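Local coordinates for protein lectin 2 (Agrocybe aegerita, PDB 4TQM) that probably binds glycans bearing N-acetylglucosamine, some with galactose attached, through pockets at the rim of a seven-bladed beta-propeller, at residues Pro229-Asp234 against Asp242-Gly247; Gly250-Leu255 against Val265-Asn270; Leu173-Asp178 against Val188-Lys193; Pro284-Asp289 against Val299-Ala304. The protein carries 1 engineered substitution. All coordinates share one frame; numbering follows the deposited sequence.

Contact 1 of 4, residues Pro229-Asp234 against Asp242-Gly247; sequences PRFVAD and DIIGCG. With NAG (2-acetamido-2-deoxy-beta-D-glucopyranose), chain E.
The two inner strands of one propeller blade form a beta hairpin here, Pro229-Asp234 running antiparallel to Asp242-Gly247 with Arg230 facing Gly245 and Ala233 facing Asp242. Five backbone hydrogen bonds join them. At the Pro229 end Cys246 N donates to Pro229 O (2.9 Å), while Phe231 and Ile244 exchange a pair of bonds in the middle. At the loop end, next to Asp234, Asp242 N and Ala233 O are a short 2.6 Å apart, in a pair with Ala233 N and Asp242 O.

The face bearing Phe231 holds most of the side-chain packing. Phe231 CB leans on Ile244 CG2 (3.9 Å), and the ring presents its edge to the partner strand: Ile244 O lies in the ring plane, 3.4 Å from Phe231 CD2. Farther along the same rim, Cys246 SG sits 4.0 Å from Phe231 CE2, 79° off the ring normal, a sulfur-aromatic contact made at the edge. The chi1 of Cys246, -55°, sets SG anti to the carbonyl carbon, on the Phe231 side. On the other face Arg230 CG passes over Gly245 CA at 3.8 Å, and the bent chain carries the guanidinium off to Phe216 O and His228 O.

Where the strands lead into their connecting loop, Asp234 OD1 and Asp242 OD2 stand 3.8 Å apart. A water lies close to both, although its very short distances make that bridge doubtful. Backbone amides also hold the carboxylates, Thr236, Gly237 and Gly239 at Asp234, Leu235 and Asn256 at Asp242, which probably offsets their repulsion and favours both remaining ionised.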
# COMPACT_ATOMS: atom_id res chain seq x y z
N PRO A 229 3.10 -11.84 -7.33
CA PRO A 229 3.15 -10.49 -6.76
C PRO A 229 4.58 -9.99 -6.57
O PRO A 229 5.47 -10.76 -6.22
CB PRO A 229 2.46 -10.65 -5.40
CG PRO A 229 2.61 -12.10 -5.06
CD PRO A 229 2.56 -12.83 -6.38
N ARG A 230 4.80 -8.70 -6.83
CA ARG A 230 6.10 -8.08 -6.62
C ARG A 230 6.02 -6.91 -5.64
O ARG A 230 4.97 -6.26 -5.51
CB ARG A 230 6.73 -7.65 -7.95
CG ARG A 230 7.36 -8.81 -8.72
CD ARG A 230 7.02 -8.73 -10.20
NE ARG A 230 5.61 -9.03 -10.44
CZ ARG A 230 4.98 -8.81 -11.59
NH1 ARG A 230 5.62 -8.27 -12.62
NH2 ARG A 230 3.69 -9.12 -11.70
N PHE A 231 7.14 -6.64 -4.98
CA PHE A 231 7.20 -5.69 -3.87
C PHE A 231 8.49 -4.89 -3.90
O PHE A 231 9.56 -5.39 -4.30
CB PHE A 231 7.17 -6.44 -2.53
CG PHE A 231 6.02 -7.38 -2.36
CD1 PHE A 231 4.82 -6.95 -1.81
CD2 PHE A 231 6.13 -8.71 -2.74
CE1 PHE A 231 3.76 -7.82 -1.64
CE2 PHE A 231 5.07 -9.59 -2.58
CZ PHE A 231 3.88 -9.14 -2.03
N VAL A 232 8.39 -3.63 -3.46
CA VAL A 232 9.55 -2.81 -3.15
C VAL A 232 9.66 -2.68 -1.63
O VAL A 232 8.68 -2.34 -0.95
CB VAL A 232 9.45 -1.41 -3.79
CG1 VAL A 232 9.77 -1.47 -5.27
CG2 VAL A 232 8.07 -0.80 -3.56
N ALA A 233 10.84 -2.97 -1.09
CA ALA A 233 11.05 -2.96 0.35
C ALA A 233 12.53 -2.92 0.71
O ALA A 233 13.37 -3.43 -0.02
CB ALA A 233 10.39 -4.17 0.99
N ASP A 234 12.83 -2.30 1.85
CA ASP A 234 14.19 -2.32 2.38
C ASP A 234 14.46 -3.66 3.05
O ASP A 234 13.90 -3.95 4.11
CB ASP A 234 14.38 -1.19 3.39
CG ASP A 234 15.84 -0.98 3.76
OD1 ASP A 234 16.71 -1.64 3.16
OD2 ASP A 234 16.10 -0.15 4.65
N ASP A 242 14.80 -2.46 -1.97
CA ASP A 242 15.21 -3.60 -2.77
C ASP A 242 13.97 -4.12 -3.48
O ASP A 242 12.86 -3.65 -3.21
CB ASP A 242 15.81 -4.70 -1.90
CG ASP A 242 16.94 -4.20 -1.02
OD1 ASP A 242 18.05 -3.97 -1.54
OD2 ASP A 242 16.71 -4.03 0.20
N ILE A 243 14.15 -5.07 -4.39
CA ILE A 243 13.00 -5.63 -5.08
C ILE A 243 12.85 -7.11 -4.73
O ILE A 243 13.83 -7.85 -4.73
CB ILE A 243 13.09 -5.43 -6.60
CG1 ILE A 243 12.90 -3.95 -6.94
CG2 ILE A 243 12.05 -6.26 -7.34
CD1 ILE A 243 12.99 -3.63 -8.41
N ILE A 244 11.63 -7.52 -4.41
CA ILE A 244 11.38 -8.93 -4.13
C ILE A 244 10.05 -9.38 -4.71
O ILE A 244 9.04 -8.70 -4.56
CB ILE A 244 11.43 -9.24 -2.61
CG1 ILE A 244 11.09 -10.71 -2.34
CG2 ILE A 244 10.51 -8.31 -1.83
CD1 ILE A 244 11.26 -11.12 -0.89
N GLY A 245 10.04 -10.52 -5.39
CA GLY A 245 8.81 -11.03 -5.97
C GLY A 245 8.57 -12.47 -5.57
O GLY A 245 9.51 -13.22 -5.34
N CYS A 246 7.30 -12.85 -5.49
CA CYS A 246 6.96 -14.25 -5.25
C CYS A 246 6.69 -14.92 -6.59
O CYS A 246 5.59 -14.81 -7.13
CB CYS A 246 5.74 -14.36 -4.34
SG CYS A 246 5.91 -13.48 -2.76
N GLY A 247 7.70 -15.59 -7.13
CA GLY A 247 7.59 -16.21 -8.44
C GLY A 247 7.01 -17.61 -8.38
O GLY A 247 6.13 -17.90 -7.57
C1 NAG E . 11.97 -18.16 -13.44
C2 NAG E . 11.65 -16.84 -12.73
C3 NAG E . 12.60 -15.75 -13.21
C4 NAG E . 14.05 -16.20 -13.09
C5 NAG E . 14.26 -17.58 -13.72
C6 NAG E . 15.67 -18.09 -13.41
C7 NAG E . 9.32 -16.62 -12.04
C8 NAG E . 7.99 -15.97 -12.32
N2 NAG E . 10.26 -16.47 -12.97
O3 NAG E . 12.41 -14.58 -12.44
O4 NAG E . 14.90 -15.27 -13.71
O5 NAG E . 13.32 -18.51 -13.22
O6 NAG E . 15.83 -19.39 -13.95
O7 NAG E . 9.49 -17.26 -11.00
O HOH W 1 18.03 -2.10 1.05

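Contact 2 of 4, residues Gly250-Leu255 against Val265-Asn270; sequences GCWVAL and VKLVIN. With NAG (2-acetamido-2-deoxy-beta-D-glucopyranose), chain E.
With chi1 at -63° and chi2 at 84°, Trp252 lays its indole flat along the neighbouring strand; the backbone sets Leu267 CB against one indole face, and the anti CG (chi1 -177°) carries CD1 along it toward Trp252 CE2. Leu267 CB rests 3.8 Å from the centroid of the Trp252 six-membered ring, almost on its normal, a CH-pi contact. Across the opposite face lies the pyranose of the bound N-acetylglucosamine of chain E, with its C6 3.7 Å from Trp252 CH2. The indole is therefore sandwiched between sugar and leucine, while Val265 CG1 packs against Trp252 CE3 at 3.7 Å.

Gly250-Leu255 and Val265-Asn270 are the two outer strands of this propeller blade, an antiparallel hairpin interrupted by a classic beta bulge in which Val268 and Ile269 both face Cys251. Cys251 N donates to Ile269 O (2.9 Å) and its carbonyl O takes Val268 N (3.0 Å); beyond the bulge Val253 and Lys266 exchange a reciprocal pair of bonds. On the face away from the sugar, Cys251 CB meets Ile269 CB at 3.9 Å. Val253 CG2 meets Val268 CG2 at 3.6 Å, the two valines crossing nearly at right angles, and Phe317 of the next blade packs on Val268 and Ile269.

The polar atoms of the sugar are gripped largely by residues outside this hairpin, among them Asn215, Trp223 and Lys248. Trp252 instead gives the ligand an apolar wall, held flat by Leu267 behind it; with Trp252 NE1 3.6 Å from sugar O7 and no hydrogen bond between them, its contribution is probably mainly van der Waals packing against the sugar ring.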
# COMPACT_ATOMS: atom_id res chain seq x y z
N GLY A 250 9.61 -19.81 -5.86
CA GLY A 250 9.82 -19.13 -4.60
C GLY A 250 10.05 -17.64 -4.74
O GLY A 250 9.71 -17.05 -5.77
N CYS A 251 10.62 -17.03 -3.71
CA CYS A 251 10.84 -15.59 -3.69
C CYS A 251 12.20 -15.23 -4.28
O CYS A 251 13.23 -15.78 -3.90
CB CYS A 251 10.74 -15.05 -2.26
SG CYS A 251 9.14 -15.33 -1.48
N TRP A 252 12.18 -14.29 -5.23
CA TRP A 252 13.40 -13.81 -5.86
C TRP A 252 13.67 -12.38 -5.42
O TRP A 252 12.76 -11.55 -5.35
CB TRP A 252 13.28 -13.86 -7.38
CG TRP A 252 13.11 -15.24 -7.95
CD1 TRP A 252 11.95 -15.93 -8.07
CD2 TRP A 252 14.14 -16.06 -8.51
NE1 TRP A 252 12.18 -17.15 -8.66
CE2 TRP A 252 13.52 -17.26 -8.94
CE3 TRP A 252 15.52 -15.92 -8.69
CZ2 TRP A 252 14.23 -18.30 -9.53
CZ3 TRP A 252 16.22 -16.95 -9.28
CH2 TRP A 252 15.58 -18.13 -9.69
N VAL A 253 14.94 -12.08 -5.14
CA VAL A 253 15.34 -10.77 -4.67
C VAL A 253 16.43 -10.17 -5.55
O VAL A 253 17.37 -10.86 -5.95
CB VAL A 253 15.86 -10.85 -3.21
CG1 VAL A 253 16.63 -9.59 -2.83
CG2 VAL A 253 14.70 -11.09 -2.25
N ALA A 254 16.27 -8.89 -5.89
CA ALA A 254 17.38 -8.11 -6.42
C ALA A 254 17.68 -7.01 -5.40
O ALA A 254 16.79 -6.24 -5.01
CB ALA A 254 17.04 -7.52 -7.78
N LEU A 255 18.93 -6.97 -4.96
CA LEU A 255 19.36 -6.04 -3.92
C LEU A 255 19.76 -4.69 -4.50
O LEU A 255 20.47 -4.62 -5.51
CB LEU A 255 20.51 -6.65 -3.12
CG LEU A 255 20.15 -7.86 -2.27
CD1 LEU A 255 21.39 -8.47 -1.62
CD2 LEU A 255 19.13 -7.46 -1.21
N VAL A 265 19.43 -11.09 -9.67
CA VAL A 265 18.20 -11.68 -9.14
C VAL A 265 18.46 -13.08 -8.59
O VAL A 265 18.89 -13.98 -9.33
CB VAL A 265 17.10 -11.74 -10.22
CG1 VAL A 265 15.83 -12.37 -9.66
CG2 VAL A 265 16.82 -10.35 -10.76
N LYS A 266 18.20 -13.27 -7.30
CA LYS A 266 18.54 -14.51 -6.61
C LYS A 266 17.35 -15.12 -5.89
O LYS A 266 16.52 -14.41 -5.31
CB LYS A 266 19.66 -14.26 -5.60
CG LYS A 266 20.90 -13.57 -6.17
CD LYS A 266 21.94 -13.31 -5.09
CE LYS A 266 23.08 -12.45 -5.61
NZ LYS A 266 24.07 -12.15 -4.53
N LEU A 267 17.27 -16.45 -5.92
CA LEU A 267 16.22 -17.18 -5.21
C LEU A 267 16.60 -17.34 -3.74
O LEU A 267 17.55 -18.05 -3.41
CB LEU A 267 16.01 -18.56 -5.85
CG LEU A 267 14.90 -19.44 -5.26
CD1 LEU A 267 13.55 -18.77 -5.40
CD2 LEU A 267 14.88 -20.80 -5.94
N VAL A 268 15.86 -16.67 -2.86
CA VAL A 268 16.23 -16.60 -1.45
C VAL A 268 15.33 -17.44 -0.54
O VAL A 268 15.73 -17.82 0.56
CB VAL A 268 16.22 -15.14 -0.95
CG1 VAL A 268 17.28 -14.33 -1.67
CG2 VAL A 268 14.84 -14.53 -1.15
N ILE A 269 14.11 -17.71 -1.00
CA ILE A 269 13.16 -18.52 -0.24
C ILE A 269 12.50 -19.52 -1.18
O ILE A 269 11.94 -19.13 -2.20
CB ILE A 269 12.05 -17.66 0.38
CG1 ILE A 269 12.65 -16.62 1.32
CG2 ILE A 269 11.05 -18.53 1.12
CD1 ILE A 269 11.72 -15.48 1.66
N ASN A 270 12.56 -20.80 -0.82
CA ASN A 270 11.95 -21.83 -1.65
C ASN A 270 10.49 -22.06 -1.27
O ASN A 270 10.06 -23.20 -1.05
CB ASN A 270 12.74 -23.14 -1.56
CG ASN A 270 14.18 -22.97 -2.00
OD1 ASN A 270 14.48 -22.96 -3.19
ND2 ASN A 270 15.08 -22.82 -1.03
C1 NAG E . 11.97 -18.16 -13.44
C2 NAG E . 11.65 -16.84 -12.73
C3 NAG E . 12.60 -15.75 -13.21
C4 NAG E . 14.05 -16.20 -13.09
C5 NAG E . 14.26 -17.58 -13.72
C6 NAG E . 15.67 -18.09 -13.41
C7 NAG E . 9.32 -16.62 -12.04
C8 NAG E . 7.99 -15.97 -12.32
N2 NAG E . 10.26 -16.47 -12.97
O3 NAG E . 12.41 -14.58 -12.44
O4 NAG E . 14.90 -15.27 -13.71
O5 NAG E . 13.32 -18.51 -13.22
O6 NAG E . 15.83 -19.39 -13.95
O7 NAG E . 9.49 -17.26 -11.00

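Contact 3 of 4, residues Leu173-Asp178 against Val188-Lys193; sequences LRFLAD and VGFGDK. With NAG (2-acetamido-2-deoxy-beta-D-glucopyranose), chain D; GAL (beta-D-galactopyranose), chain B; NAG (2-acetamido-2-deoxy-beta-D-glucopyranose), chain C.
Leu173 and Phe175 pair through the backbone with Phe190 and Val188 in the inner hairpin of a beta-propeller blade. Leu173 and Phe190 form one reciprocal pair of hydrogen bonds, with Phe190 N 2.8 Å from Leu173 O, and Phe175 and Val188 form the next, the bond from Val188 N to Phe175 O being almost straight at 173°. Between the pairs Arg174 faces Gly189, where Gly189 CA makes a CA-H...O contact with Leu173 O at 3.3 Å.

Apolar packing lies on the face of the two phenylalanines. Phe190 CD2 touches Leu173 CB (3.7 Å), and its CE2 reaches Phe175 CE1 at 3.6 Å; the ring planes stand 61° apart, an oblique pairing. Val232 and Arg230 of the following blade adjoin this cluster.

The Arg174 side chain turns to the other face, where NH1 bonds Phe160 O.

Sugar binding belongs to the loop after the second strand. Asp192 N donates to O7 of the chain C N-acetylglucosamine, helping to orient the acetamido group, with Asp159 and Trp167 also bonding this sugar. Salt-bridged to Arg171 and hydrogen-bonded to His172 through OD1, the Asp192 carboxylate uses its other oxygen on galactose: O2 of the chain B sugar donates to Asp192 OD2 at a very short 2.5 Å.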
# COMPACT_ATOMS: atom_id res chain seq x y z
N LEU A 173 3.41 -3.01 -13.22
CA LEU A 173 3.28 -2.47 -11.86
C LEU A 173 4.00 -1.12 -11.74
O LEU A 173 5.02 -0.91 -12.37
CB LEU A 173 3.85 -3.46 -10.84
CG LEU A 173 3.09 -4.78 -10.66
CD1 LEU A 173 3.96 -5.79 -9.92
CD2 LEU A 173 1.78 -4.56 -9.92
N ARG A 174 3.46 -0.22 -10.93
CA ARG A 174 4.07 1.10 -10.76
C ARG A 174 4.02 1.56 -9.31
O ARG A 174 2.95 1.86 -8.78
CB ARG A 174 3.40 2.13 -11.68
CG ARG A 174 3.87 2.09 -13.13
CD ARG A 174 2.87 2.76 -14.05
NE ARG A 174 1.62 2.01 -14.12
CZ ARG A 174 0.55 2.39 -14.82
NH1 ARG A 174 0.57 3.52 -15.51
NH2 ARG A 174 -0.54 1.63 -14.83
N PHE A 175 5.19 1.59 -8.68
CA PHE A 175 5.32 1.92 -7.26
C PHE A 175 6.14 3.19 -7.07
O PHE A 175 6.85 3.63 -7.98
CB PHE A 175 6.04 0.79 -6.52
CG PHE A 175 5.40 -0.57 -6.66
CD1 PHE A 175 6.17 -1.72 -6.57
CD2 PHE A 175 4.04 -0.70 -6.88
CE1 PHE A 175 5.60 -2.97 -6.70
CE2 PHE A 175 3.46 -1.95 -7.01
CZ PHE A 175 4.24 -3.08 -6.92
N LEU A 176 6.05 3.77 -5.88
CA LEU A 176 6.94 4.86 -5.49
C LEU A 176 7.83 4.37 -4.35
O LEU A 176 7.35 3.76 -3.39
CB LEU A 176 6.15 6.09 -5.05
CG LEU A 176 5.20 6.74 -6.06
CD1 LEU A 176 4.48 7.93 -5.44
CD2 LEU A 176 5.93 7.15 -7.33
N ALA A 177 9.14 4.62 -4.46
CA ALA A 177 10.10 4.16 -3.46
C ALA A 177 11.46 4.83 -3.66
O ALA A 177 11.86 5.13 -4.78
CB ALA A 177 10.25 2.64 -3.53
N ASP A 178 12.17 5.06 -2.56
CA ASP A 178 13.54 5.58 -2.65
C ASP A 178 14.48 4.46 -3.06
O ASP A 178 14.78 3.57 -2.27
CB ASP A 178 13.98 6.17 -1.31
CG ASP A 178 15.41 6.68 -1.34
OD1 ASP A 178 15.95 6.93 -2.45
OD2 ASP A 178 16.01 6.85 -0.25
N VAL A 188 9.26 3.47 -9.60
CA VAL A 188 9.70 2.14 -10.00
C VAL A 188 8.62 1.46 -10.82
O VAL A 188 7.48 1.35 -10.38
CB VAL A 188 10.01 1.26 -8.78
CG1 VAL A 188 10.43 -0.14 -9.22
CG2 VAL A 188 11.11 1.89 -7.94
N GLY A 189 8.97 1.01 -12.02
CA GLY A 189 7.98 0.44 -12.92
C GLY A 189 8.36 -0.92 -13.48
O GLY A 189 9.36 -1.07 -14.17
N PHE A 190 7.54 -1.91 -13.17
CA PHE A 190 7.67 -3.25 -13.72
C PHE A 190 6.91 -3.28 -15.04
O PHE A 190 5.69 -3.46 -15.07
CB PHE A 190 7.09 -4.28 -12.75
CG PHE A 190 7.79 -4.32 -11.42
CD1 PHE A 190 8.72 -5.31 -11.14
CD2 PHE A 190 7.52 -3.37 -10.44
CE1 PHE A 190 9.37 -5.36 -9.92
CE2 PHE A 190 8.17 -3.40 -9.22
CZ PHE A 190 9.09 -4.40 -8.95
N GLY A 191 7.64 -3.08 -16.14
CA GLY A 191 7.05 -3.02 -17.46
C GLY A 191 7.01 -4.37 -18.16
O GLY A 191 6.81 -5.40 -17.51
N ASP A 192 7.19 -4.37 -19.48
CA ASP A 192 7.17 -5.60 -20.26
C ASP A 192 8.47 -6.38 -20.15
O ASP A 192 8.47 -7.56 -19.79
CB ASP A 192 6.87 -5.30 -21.73
CG ASP A 192 5.42 -4.98 -21.98
OD1 ASP A 192 4.55 -5.73 -21.49
OD2 ASP A 192 5.14 -3.97 -22.66
N LYS A 193 9.58 -5.72 -20.47
CA LYS A 193 10.85 -6.42 -20.57
C LYS A 193 11.89 -5.93 -19.57
O LYS A 193 12.97 -6.53 -19.45
CB LYS A 193 11.40 -6.29 -22.00
CG LYS A 193 10.54 -7.01 -23.04
CD LYS A 193 11.06 -6.80 -24.46
CE LYS A 193 12.31 -7.62 -24.75
NZ LYS A 193 13.56 -6.98 -24.25
C1 NAG D . 5.19 -8.35 -26.10
C2 NAG D . 6.55 -8.22 -26.78
C3 NAG D . 7.36 -7.12 -26.10
C4 NAG D . 6.55 -5.83 -26.04
C5 NAG D . 5.15 -6.07 -25.49
C6 NAG D . 4.30 -4.81 -25.63
C7 NAG D . 6.96 -10.49 -27.54
C8 NAG D . 7.10 -10.24 -29.02
N2 NAG D . 7.26 -9.49 -26.73
O1 NAG D . 4.42 -9.35 -26.72
O3 NAG D . 8.57 -6.88 -26.77
O4 NAG D . 7.22 -4.91 -25.20
O5 NAG D . 4.51 -7.12 -26.19
O6 NAG D . 4.38 -4.34 -26.96
O7 NAG D . 6.57 -11.59 -27.14
C1 GAL B . 7.80 -3.66 -25.64
C2 GAL B . 7.81 -2.84 -24.35
C3 GAL B . 8.71 -1.63 -24.49
C4 GAL B . 10.08 -2.03 -25.05
C5 GAL B . 9.93 -2.94 -26.27
C6 GAL B . 11.27 -3.44 -26.78
O2 GAL B . 6.49 -2.43 -24.05
O3 GAL B . 8.88 -1.04 -23.22
O4 GAL B . 10.81 -2.71 -24.05
O5 GAL B . 9.13 -4.05 -25.93
O6 GAL B . 11.96 -2.40 -27.43
C1 NAG C . 8.87 0.41 -23.24
C2 NAG C . 8.37 0.88 -21.87
C3 NAG C . 8.43 2.40 -21.81
C4 NAG C . 9.82 2.88 -22.16
C5 NAG C . 10.28 2.30 -23.50
C6 NAG C . 11.73 2.70 -23.78
C7 NAG C . 6.74 -0.68 -20.91
C8 NAG C . 5.30 -0.86 -20.53
N2 NAG C . 7.02 0.40 -21.65
O3 NAG C . 8.09 2.84 -20.52
O4 NAG C . 9.83 4.29 -22.23
O5 NAG C . 10.18 0.90 -23.49
O6 NAG C . 12.24 1.93 -24.85
O7 NAG C . 7.59 -1.50 -20.55

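Contact 4 of 4, residues Pro284-Asp289 against Val299-Ala304; sequences PRFIAD and VGFGNA. With NAG (2-acetamido-2-deoxy-beta-D-glucopyranose), chain F; GAL (beta-D-galactopyranose), chain G.
Pro284 and Phe286 close against Phe301 in the inner hairpin of a propeller blade, and this apolar cluster of a proline and two phenylalanines is the tightly packed part of the contact. The rings of Phe286 and Phe301 meet rim to rim with their planes 82° apart and neither over the other's face, Phe286 CE2 lying 3.4 Å from Phe301 CE2. Both have CG turned away from the carbonyl carbon (chi1 -57° for Phe286, -63° for Phe301), which brings these rims together. Pro284 crosses Phe301 at about a right angle, its CG 3.9 Å from Phe301 CB, and Pro284 O comes up in the plane of the Phe301 ring, 3.5 Å from CD2.

Three backbone bonds fasten the strands beneath. Phe301 N reaches Pro284 O at 3.0 Å, nearly straight, and Phe286 and Val299 trade a reciprocal pair. Arg285, opposite Gly300, passes its CG over Gly300 CA at 4.0 Å before its guanidinium leaves to bond Phe272 O. Phe301 also packs on Arg340 and Val342 of the next blade.

Past Phe301 the pairing ends. Gly302-Ala304 touch nothing of Pro284-Asp289 and run out to the sugar site, where Asn303 and Ala304 are partly exposed, while backbone bonds tie Gly302 to Val329 and Asn303 to Gln330. Asn303 CB lies 3.7 Å from C3 of the chain G galactose, without a side-chain hydrogen bond to that sugar. The direct hydrogen bond from this segment is a main-chain one, Asn303 N donating to O7 of the chain F N-acetylglucosamine at 2.9 Å.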
# COMPACT_ATOMS: atom_id res chain seq x y z
N PRO A 284 -2.84 -14.12 0.07
CA PRO A 284 -2.18 -12.81 0.04
C PRO A 284 -0.81 -12.82 0.73
O PRO A 284 -0.66 -13.41 1.81
CB PRO A 284 -3.16 -11.90 0.79
CG PRO A 284 -3.95 -12.82 1.66
CD PRO A 284 -4.08 -14.09 0.87
N ARG A 285 0.16 -12.16 0.12
CA ARG A 285 1.51 -12.08 0.67
C ARG A 285 1.94 -10.62 0.87
O ARG A 285 1.52 -9.73 0.13
CB ARG A 285 2.51 -12.82 -0.22
CG ARG A 285 2.44 -14.34 -0.10
CD ARG A 285 2.62 -15.02 -1.45
NE ARG A 285 1.46 -14.79 -2.31
CZ ARG A 285 1.36 -15.23 -3.56
NH1 ARG A 285 2.35 -15.92 -4.11
NH2 ARG A 285 0.26 -14.98 -4.26
N PHE A 286 2.77 -10.39 1.88
CA PHE A 286 3.18 -9.05 2.27
C PHE A 286 4.64 -9.05 2.73
O PHE A 286 5.17 -10.07 3.16
CB PHE A 286 2.31 -8.54 3.43
CG PHE A 286 0.84 -8.54 3.13
CD1 PHE A 286 0.23 -7.44 2.54
CD2 PHE A 286 0.05 -9.63 3.46
CE1 PHE A 286 -1.13 -7.44 2.27
CE2 PHE A 286 -1.31 -9.64 3.19
CZ PHE A 286 -1.90 -8.54 2.60
N ILE A 287 5.28 -7.89 2.63
CA ILE A 287 6.59 -7.68 3.22
C ILE A 287 6.44 -6.76 4.42
O ILE A 287 5.94 -5.64 4.28
CB ILE A 287 7.57 -7.04 2.22
CG1 ILE A 287 7.62 -7.84 0.92
CG2 ILE A 287 8.97 -6.95 2.84
CD1 ILE A 287 8.08 -9.28 1.09
N ALA A 288 6.86 -7.23 5.59
CA ALA A 288 6.78 -6.41 6.80
C ALA A 288 7.93 -6.73 7.76
O ALA A 288 8.51 -7.81 7.71
CB ALA A 288 5.44 -6.59 7.49
N ASP A 289 8.24 -5.77 8.62
CA ASP A 289 9.32 -5.93 9.59
C ASP A 289 8.78 -6.57 10.86
O ASP A 289 8.08 -5.93 11.65
CB ASP A 289 9.94 -4.56 9.90
CG ASP A 289 11.10 -4.65 10.88
OD1 ASP A 289 11.56 -5.77 11.18
OD2 ASP A 289 11.57 -3.58 11.33
N VAL A 299 5.84 -12.39 4.76
CA VAL A 299 4.68 -12.90 5.48
C VAL A 299 3.62 -13.36 4.49
O VAL A 299 3.28 -12.64 3.56
CB VAL A 299 4.07 -11.83 6.39
CG1 VAL A 299 2.83 -12.37 7.08
CG2 VAL A 299 5.10 -11.36 7.41
N GLY A 300 3.09 -14.56 4.69
CA GLY A 300 2.11 -15.08 3.77
C GLY A 300 0.93 -15.73 4.46
O GLY A 300 1.09 -16.48 5.42
N PHE A 301 -0.26 -15.43 3.97
CA PHE A 301 -1.47 -16.06 4.48
C PHE A 301 -1.84 -17.25 3.60
O PHE A 301 -2.55 -17.10 2.61
CB PHE A 301 -2.61 -15.04 4.56
CG PHE A 301 -2.33 -13.90 5.52
CD1 PHE A 301 -2.65 -14.02 6.86
CD2 PHE A 301 -1.72 -12.74 5.07
CE1 PHE A 301 -2.39 -12.98 7.74
CE2 PHE A 301 -1.46 -11.70 5.95
CZ PHE A 301 -1.80 -11.82 7.29
N GLY A 302 -1.32 -18.42 3.97
CA GLY A 302 -1.49 -19.61 3.17
C GLY A 302 -2.77 -20.37 3.47
O GLY A 302 -3.72 -19.81 4.00
N ASN A 303 -2.78 -21.65 3.11
CA ASN A 303 -3.95 -22.48 3.37
C ASN A 303 -4.16 -22.73 4.86
O ASN A 303 -5.23 -22.46 5.39
CB ASN A 303 -3.84 -23.81 2.63
CG ASN A 303 -5.02 -24.73 2.89
OD1 ASN A 303 -4.92 -25.70 3.64
ND2 ASN A 303 -6.16 -24.42 2.27
N ALA A 304 -3.13 -23.24 5.53
CA ALA A 304 -3.24 -23.65 6.93
C ALA A 304 -3.08 -22.49 7.91
O ALA A 304 -3.24 -22.66 9.12
CB ALA A 304 -2.23 -24.74 7.24
C1 NAG F . 1.37 -25.83 1.93
C2 NAG F . 1.83 -24.38 1.75
C3 NAG F . 3.32 -24.32 1.46
C4 NAG F . 4.08 -25.07 2.56
C5 NAG F . 3.51 -26.47 2.75
C6 NAG F . 4.20 -27.14 3.94
C7 NAG F . 0.13 -22.82 1.02
C8 NAG F . -0.40 -21.98 -0.10
N2 NAG F . 1.06 -23.72 0.71
O3 NAG F . 3.74 -22.98 1.42
O4 NAG F . 5.45 -25.15 2.24
O5 NAG F . 2.11 -26.44 2.97
O6 NAG F . 3.73 -28.45 4.10
O7 NAG F . -0.29 -22.67 2.17
C1 GAL G . -2.46 -28.56 2.48
C2 GAL G . -1.16 -27.76 2.49
C3 GAL G . -1.29 -26.42 1.79
C4 GAL G . -2.16 -26.47 0.53
C5 GAL G . -3.41 -27.31 0.77
C6 GAL G . -4.26 -27.42 -0.49
O1 GAL G . -2.19 -29.88 2.90
O2 GAL G . -0.79 -27.52 3.83
O3 GAL G . 0.01 -25.96 1.46
O4 GAL G . -1.42 -26.99 -0.56
O5 GAL G . -3.01 -28.60 1.19
O6 GAL G . -5.49 -28.04 -0.18

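Contacts 1, 3 and 4 are buried, equivalent inner hairpins of three successive blades, whereas contact 2 is the outer hairpin of contact 1's blade, farther from the propeller axis and only partly buried. Contacts 1 and 2 share one sheet, joined by the bond from Trp252 N to Gly245 O. Blade-to-blade packing ties contact 1 to its neighbours: Val232 to Phe175 of contact 3, Phe231 to Ile287 of contact 4. The paired phenylalanines of contacts 3 and 4 are matched in contact 1 by Phe231 and Cys246. A backbone amide after the second strand meets N-acetylglucosamine in each blade (Asp192, Asn303 and, beyond contact 1, Lys248); contact 3 adds a carboxylate on galactose, contact 2 an indole face.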